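Local coordinates for assemblin (Human herpesvirus 3, PDB 1VZV), which is the serine protease domain that probably cleaves the capsid assembly protein so that the viral procapsid can mature, and is active as a dimer, at residues Ala29-His42 against Phe127-Arg138. Residues are numbered along the deposited sequence; the frame is centred on the assembly and turned at random.
Sequences ALPPTSKIPINIDH and FTHVALCVVGRR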
ATOM      1  N   ALA A  29      12.721  27.925  17.451  1.00 25.00           N
ATOM      2  CA  ALA A  29      12.026  27.658  16.194  1.00 25.00           C
ATOM      3  C   ALA A  29      10.653  28.341  15.941  1.00 25.00           C
ATOM      4  O   ALA A  29      10.253  28.579  14.783  1.00 25.00           O
ATOM      5  CB  ALA A  29      11.908  26.151  16.015  1.00 25.00           C
ATOM      6  N   LEU A  30       9.901  28.625  16.996  1.00 25.00           N
ATOM      7  CA  LEU A  30       8.594  29.258  16.793  1.00 25.00           C
ATOM      8  C   LEU A  30       8.577  30.660  17.414  1.00 25.00           C
ATOM      9  O   LEU A  30       9.381  30.967  18.299  1.00 25.00           O
ATOM     10  CB  LEU A  30       7.463  28.379  17.360  1.00 25.00           C
ATOM     11  CG  LEU A  30       7.809  26.915  17.687  1.00 25.00           C
ATOM     12  CD1 LEU A  30       6.631  26.249  18.344  1.00 25.00           C
ATOM     13  CD2 LEU A  30       8.241  26.150  16.440  1.00 25.00           C
ATOM     14  N   PRO A  31       7.736  31.560  16.888  1.00 25.00           N
ATOM     15  CA  PRO A  31       6.844  31.289  15.764  1.00 25.00           C
ATOM     16  C   PRO A  31       7.755  31.159  14.549  1.00 25.00           C
ATOM     17  O   PRO A  31       8.699  31.952  14.390  1.00 25.00           O
ATOM     18  CB  PRO A  31       6.003  32.578  15.662  1.00 25.00           C
ATOM     19  CG  PRO A  31       6.352  33.417  16.940  1.00 25.00           C
ATOM     20  CD  PRO A  31       7.768  33.001  17.203  1.00 25.00           C
ATOM     21  N   PRO A  32       7.544  30.112  13.727  1.00 25.00           N
ATOM     22  CA  PRO A  32       8.346  29.848  12.506  1.00 25.00           C
ATOM     23  C   PRO A  32       8.258  31.025  11.528  1.00 25.00           C
ATOM     24  O   PRO A  32       7.160  31.563  11.303  1.00 25.00           O
ATOM     25  CB  PRO A  32       7.685  28.594  11.920  1.00 25.00           C
ATOM     26  CG  PRO A  32       7.110  27.888  13.174  1.00 25.00           C
ATOM     27  CD  PRO A  32       6.523  29.064  13.947  1.00 25.00           C
ATOM     28  N   THR A  33       9.394  31.428  10.952  1.00 25.00           N
ATOM     29  CA  THR A  33       9.366  32.570  10.034  1.00 25.00           C
ATOM     30  C   THR A  33       8.597  32.225   8.764  1.00 25.00           C
ATOM     31  O   THR A  33       7.618  32.888   8.407  1.00 25.00           O
ATOM     32  CB  THR A  33      10.795  33.101   9.657  1.00 25.00           C
ATOM     33  OG1 THR A  33      11.360  32.309   8.594  1.00 25.00           O
ATOM     34  CG2 THR A  33      11.734  33.080  10.890  1.00 25.00           C
ATOM     35  N   SER A  34       9.011  31.139   8.125  1.00 25.00           N
ATOM     36  CA  SER A  34       8.394  30.703   6.882  1.00 25.00           C
ATOM     37  C   SER A  34       7.192  29.793   7.075  1.00 25.00           C
ATOM     38  O   SER A  34       7.295  28.724   7.697  1.00 25.00           O
ATOM     39  CB  SER A  34       9.439  30.023   5.991  1.00 25.00           C
ATOM     40  N   LYS A  35       6.064  30.227   6.519  1.00 25.00           N
ATOM     41  CA  LYS A  35       4.816  29.480   6.578  1.00 25.00           C
ATOM     42  C   LYS A  35       5.065  28.033   6.130  1.00 25.00           C
ATOM     43  O   LYS A  35       5.186  27.750   4.939  1.00 25.00           O
ATOM     44  CB  LYS A  35       3.791  30.140   5.694  1.00 25.00           C
ATOM     45  N   ILE A  36       5.147  27.145   7.118  1.00 25.00           N
ATOM     46  CA  ILE A  36       5.420  25.727   6.944  1.00 25.00           C
ATOM     47  C   ILE A  36       4.360  24.972   6.184  1.00 25.00           C
ATOM     48  O   ILE A  36       3.183  25.028   6.536  1.00 25.00           O
ATOM     49  CB  ILE A  36       5.595  25.073   8.296  1.00 25.00           C
ATOM     50  CG1 ILE A  36       6.722  25.772   9.040  1.00 25.00           C
ATOM     51  CG2 ILE A  36       5.914  23.615   8.138  1.00 25.00           C
ATOM     52  CD1 ILE A  36       7.019  25.148  10.372  1.00 25.00           C
ATOM     53  N   PRO A  37       4.772  24.227   5.146  1.00 25.00           N
ATOM     54  CA  PRO A  37       3.891  23.433   4.295  1.00 25.00           C
ATOM     55  C   PRO A  37       3.790  21.943   4.621  1.00 25.00           C
ATOM     56  O   PRO A  37       4.684  21.340   5.211  1.00 25.00           O
ATOM     57  CB  PRO A  37       4.487  23.663   2.918  1.00 25.00           C
ATOM     58  CG  PRO A  37       5.945  23.603   3.208  1.00 25.00           C
ATOM     59  CD  PRO A  37       6.091  24.390   4.508  1.00 25.00           C
ATOM     60  N   ILE A  38       2.694  21.359   4.161  1.00 25.00           N
ATOM     61  CA  ILE A  38       2.388  19.958   4.361  1.00 25.00           C
ATOM     62  C   ILE A  38       2.372  19.241   3.013  1.00 25.00           C
ATOM     63  O   ILE A  38       1.568  19.542   2.139  1.00 25.00           O
ATOM     64  CB  ILE A  38       1.010  19.821   5.087  1.00 25.00           C
ATOM     65  CG1 ILE A  38       1.210  19.928   6.589  1.00 25.00           C
ATOM     66  CG2 ILE A  38       0.291  18.529   4.736  1.00 25.00           C
ATOM     67  CD1 ILE A  38      -0.037  19.675   7.371  1.00 25.00           C
ATOM     68  N   ASN A  39       3.307  18.338   2.808  1.00 25.00           N
ATOM     69  CA  ASN A  39       3.311  17.600   1.566  1.00 25.00           C
ATOM     70  C   ASN A  39       3.256  16.124   1.915  1.00 25.00           C
ATOM     71  O   ASN A  39       3.314  15.763   3.088  1.00 25.00           O
ATOM     72  CB  ASN A  39       4.511  17.971   0.668  1.00 25.00           C
ATOM     73  CG  ASN A  39       5.848  17.528   1.224  1.00 25.00           C
ATOM     74  OD1 ASN A  39       5.943  16.523   1.931  1.00 25.00           O
ATOM     75  ND2 ASN A  39       6.907  18.263   0.874  1.00 25.00           N
ATOM     76  N   ILE A  40       3.143  15.277   0.905  1.00 25.00           N
ATOM     77  CA  ILE A  40       3.047  13.836   1.094  1.00 25.00           C
ATOM     78  C   ILE A  40       4.362  13.163   0.695  1.00 25.00           C
ATOM     79  O   ILE A  40       4.896  13.478  -0.342  1.00 25.00           O
ATOM     80  CB  ILE A  40       1.917  13.290   0.181  1.00 25.00           C
ATOM     81  CG1 ILE A  40       0.571  13.915   0.537  1.00 25.00           C
ATOM     82  CG2 ILE A  40       1.898  11.764   0.184  1.00 25.00           C
ATOM     83  CD1 ILE A  40      -0.494  13.576  -0.441  1.00 25.00           C
ATOM     84  N   ASP A  41       4.886  12.260   1.516  1.00 25.00           N
ATOM     85  CA  ASP A  41       6.121  11.521   1.206  1.00 25.00           C
ATOM     86  C   ASP A  41       7.363  12.414   1.180  1.00 25.00           C
ATOM     87  O   ASP A  41       8.439  11.981   0.740  1.00 25.00           O
ATOM     88  CB  ASP A  41       5.953  10.789  -0.158  1.00 25.00           C
ATOM     89  CG  ASP A  41       7.160   9.853  -0.538  1.00 25.00           C
ATOM     90  OD1 ASP A  41       7.562   9.033   0.323  1.00 25.00           O
ATOM     91  OD2 ASP A  41       7.664   9.901  -1.710  1.00 25.00           O
ATOM     92  N   HIS A  42       7.239  13.627   1.722  1.00 25.00           N
ATOM     93  CA  HIS A  42       8.335  14.624   1.725  1.00 25.00           C
ATOM     94  C   HIS A  42       8.573  15.186   0.317  1.00 25.00           C
ATOM     95  O   HIS A  42       9.566  15.863   0.074  1.00 25.00           O
ATOM     96  CB  HIS A  42       9.650  14.079   2.280  1.00 25.00           C
ATOM     97  CG  HIS A  42       9.625  13.796   3.743  1.00 25.00           C
ATOM     98  ND1 HIS A  42       9.784  14.747   4.722  1.00 25.00           N
ATOM     99  CD2 HIS A  42       9.496  12.617   4.401  1.00 25.00           C
ATOM    100  CE1 HIS A  42       9.748  14.128   5.914  1.00 25.00           C
ATOM    101  NE2 HIS A  42       9.575  12.827   5.776  1.00 25.00           N
ATOM    102  N   PHE A 127      11.208  25.232  10.363  1.00 25.00           N
ATOM    103  CA  PHE A 127      11.291  23.764  10.460  1.00 25.00           C
ATOM    104  C   PHE A 127      11.678  23.212   9.108  1.00 25.00           C
ATOM    105  O   PHE A 127      12.728  22.586   8.986  1.00 25.00           O
ATOM    106  CB  PHE A 127       9.976  23.191  10.947  1.00 25.00           C
ATOM    107  CG  PHE A 127       9.857  23.158  12.447  1.00 25.00           C
ATOM    108  CD1 PHE A 127      10.925  22.721  13.235  1.00 25.00           C
ATOM    109  CD2 PHE A 127       8.676  23.546  13.082  1.00 25.00           C
ATOM    110  CE1 PHE A 127      10.813  22.671  14.635  1.00 25.00           C
ATOM    111  CE2 PHE A 127       8.565  23.497  14.469  1.00 25.00           C
ATOM    112  CZ  PHE A 127       9.636  23.058  15.244  1.00 25.00           C
ATOM    113  N   THR A 128      10.843  23.503   8.108  1.00 25.00           N
ATOM    114  CA  THR A 128      10.974  23.118   6.689  1.00 25.00           C
ATOM    115  C   THR A 128       9.607  22.627   6.208  1.00 25.00           C
ATOM    116  O   THR A 128       8.824  23.425   5.669  1.00 25.00           O
ATOM    117  CB  THR A 128      12.124  22.109   6.384  1.00 25.00           C
ATOM    118  OG1 THR A 128      13.378  22.789   6.469  1.00 25.00           O
ATOM    119  CG2 THR A 128      12.021  21.576   4.989  1.00 25.00           C
ATOM    120  N   HIS A 129       9.280  21.359   6.464  1.00 25.00           N
ATOM    121  CA  HIS A 129       7.976  20.851   6.063  1.00 25.00           C
ATOM    122  C   HIS A 129       7.558  19.621   6.867  1.00 25.00           C
ATOM    123  O   HIS A 129       8.412  18.931   7.436  1.00 25.00           O
ATOM    124  CB  HIS A 129       7.949  20.553   4.569  1.00 25.00           C
ATOM    125  CG  HIS A 129       8.710  19.330   4.199  1.00 25.00           C
ATOM    126  ND1 HIS A 129       8.125  18.165   3.760  1.00 25.00           N
ATOM    127  CD2 HIS A 129      10.032  19.065   4.290  1.00 25.00           C
ATOM    128  CE1 HIS A 129       9.074  17.255   3.615  1.00 25.00           C
ATOM    129  NE2 HIS A 129      10.250  17.755   3.925  1.00 25.00           N
ATOM    130  N   VAL A 130       6.237  19.415   6.938  1.00 25.00           N
ATOM    131  CA  VAL A 130       5.560  18.318   7.639  1.00 25.00           C
ATOM    132  C   VAL A 130       5.118  17.299   6.579  1.00 25.00           C
ATOM    133  O   VAL A 130       4.372  17.662   5.668  1.00 25.00           O
ATOM    134  CB  VAL A 130       4.268  18.857   8.335  1.00 25.00           C
ATOM    135  CG1 VAL A 130       3.368  17.720   8.770  1.00 25.00           C
ATOM    136  CG2 VAL A 130       4.633  19.770   9.518  1.00 25.00           C
ATOM    137  N   ALA A 131       5.531  16.036   6.694  1.00 25.00           N
ATOM    138  CA  ALA A 131       5.159  15.018   5.720  1.00 25.00           C
ATOM    139  C   ALA A 131       4.048  14.108   6.240  1.00 25.00           C
ATOM    140  O   ALA A 131       3.941  13.865   7.431  1.00 25.00           O
ATOM    141  CB  ALA A 131       6.347  14.212   5.376  1.00 25.00           C
ATOM    142  N   LEU A 132       3.161  13.676   5.360  1.00 25.00           N
ATOM    143  CA  LEU A 132       2.109  12.756   5.763  1.00 25.00           C
ATOM    144  C   LEU A 132       2.639  11.384   5.314  1.00 25.00           C
ATOM    145  O   LEU A 132       3.220  11.279   4.241  1.00 25.00           O
ATOM    146  CB  LEU A 132       0.775  13.103   5.074  1.00 25.00           C
ATOM    147  CG  LEU A 132       0.017  14.401   5.422  1.00 25.00           C
ATOM    148  CD1 LEU A 132      -1.255  14.438   4.618  1.00 25.00           C
ATOM    149  CD2 LEU A 132      -0.285  14.519   6.911  1.00 25.00           C
ATOM    150  N   CYS A 133       2.419  10.332   6.093  1.00 25.00           N
ATOM    151  CA  CYS A 133       2.964   9.028   5.740  1.00 25.00           C
ATOM    152  C   CYS A 133       2.300   7.914   6.550  1.00 25.00           C
ATOM    153  O   CYS A 133       1.437   8.199   7.351  1.00 25.00           O
ATOM    154  CB  CYS A 133       4.451   9.081   6.083  1.00 25.00           C
ATOM    155  SG  CYS A 133       4.780   9.783   7.759  1.00 25.00           S
ATOM    156  N   VAL A 134       2.689   6.652   6.349  1.00 25.00           N
ATOM    157  CA  VAL A 134       2.122   5.558   7.142  1.00 25.00           C
ATOM    158  C   VAL A 134       2.551   5.764   8.591  1.00 25.00           C
ATOM    159  O   VAL A 134       1.743   6.141   9.437  1.00 25.00           O
ATOM    160  CB  VAL A 134       2.591   4.193   6.666  1.00 25.00           C
ATOM    161  CG1 VAL A 134       2.169   3.096   7.636  1.00 25.00           C
ATOM    162  CG2 VAL A 134       1.990   3.920   5.342  1.00 25.00           C
ATOM    163  N   VAL A 135       3.818   5.518   8.896  1.00 25.00           N
ATOM    164  CA  VAL A 135       4.287   5.739  10.252  1.00 25.00           C
ATOM    165  C   VAL A 135       5.577   6.509  10.189  1.00 25.00           C
ATOM    166  O   VAL A 135       6.351   6.363   9.245  1.00 25.00           O
ATOM    167  CB  VAL A 135       4.483   4.454  11.020  1.00 25.00           C
ATOM    168  CG1 VAL A 135       3.346   3.489  10.692  1.00 25.00           C
ATOM    169  CG2 VAL A 135       5.868   3.874  10.776  1.00 25.00           C
ATOM    170  N   GLY A 136       5.784   7.370  11.171  1.00 25.00           N
ATOM    171  CA  GLY A 136       6.985   8.174  11.180  1.00 25.00           C
ATOM    172  C   GLY A 136       8.088   7.635  12.061  1.00 25.00           C
ATOM    173  O   GLY A 136       7.900   6.732  12.874  1.00 25.00           O
ATOM    174  N   ARG A 137       9.258   8.223  11.891  1.00 25.00           N
ATOM    175  CA  ARG A 137      10.441   7.865  12.656  1.00 25.00           C
ATOM    176  C   ARG A 137      10.231   8.154  14.157  1.00 25.00           C
ATOM    177  O   ARG A 137      10.824   7.468  15.004  1.00 25.00           O
ATOM    178  CB  ARG A 137      11.606   8.720  12.174  1.00 25.00           C
ATOM    179  CG  ARG A 137      11.418   9.304  10.771  1.00 25.00           C
ATOM    180  CD  ARG A 137      12.118   8.436   9.733  1.00 25.00           C
ATOM    181  NE  ARG A 137      13.493   8.186  10.153  1.00 25.00           N
ATOM    182  CZ  ARG A 137      14.364   9.142  10.478  1.00 25.00           C
ATOM    183  NH1 ARG A 137      14.045  10.437  10.359  1.00 25.00           N
ATOM    184  NH2 ARG A 137      15.580   8.793  10.879  1.00 25.00           N
ATOM    185  N   ARG A 138       9.422   9.180  14.477  1.00 25.00           N
ATOM    186  CA  ARG A 138       9.155   9.596  15.865  1.00 25.00           C
ATOM    187  C   ARG A 138       8.045   8.876  16.615  1.00 25.00           C
ATOM    188  O   ARG A 138       7.115   8.357  16.013  1.00 25.00           O
ATOM    189  CB  ARG A 138       9.022  11.112  15.943  1.00 25.00           C
ATOM    190  CG  ARG A 138      10.387  11.745  15.759  1.00 25.00           C
ATOM    191  CD  ARG A 138      10.433  13.255  15.511  1.00 25.00           C
ATOM    192  NE  ARG A 138      11.811  13.611  15.148  1.00 25.00           N
ATOM    193  CZ  ARG A 138      12.210  14.770  14.644  1.00 25.00           C
ATOM    194  NH1 ARG A 138      11.357  15.770  14.438  1.00 25.00           N
ATOM    195  NH2 ARG A 138      13.494  14.918  14.358  1.00 25.00           N
TER
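Strands 37-40 and 129-133 run as parallel neighbours, Ile38 beside Val130 and Ile40 beside Leu132, their short axes 32° apart. The bonds alternate from strand to strand: Val130 N gives to Pro37 O (3.0 Å), Asn39 N to Val130 O, Leu132 N to Asn39 O, and Asp41 N makes a weaker last one to Leu132 O. On one face Ile38 CG1 lies along the flank of Val130, 3.7 Å from its CB, with Ile38 CG2 reaching on to Leu132. The other face carries Asn39 and Ala131 and, with them, two members of the Ser-His-His catalytic triad. The methyl CB of Ala131 lies against one face of the His42 ring, over its centre and 3.4 Å from the centroid, a CH-pi contact. The His42 and His129 rings meet at their rims, neither lying over the other, with planes at 83°. With CG set between the backbone N and the carbonyl carbon (chi1 74°), the His129 ring swings across toward Asn39, whose ND2 is 3.1 Å from His129 ND1. Ahead of the strands, Ile36 CD1 touches the edge of the Phe127 ring, while Ala29 and Leu30 reach its far end. Strand 108-112 flanks strand 129-133 and brings Ser110, the third triad member, to His42; strand 47-56 borders strand 37-40. Beyond Ile40, Asp41 packs on helix 185-197 and its OD1 bonds to His81 of the second subunit.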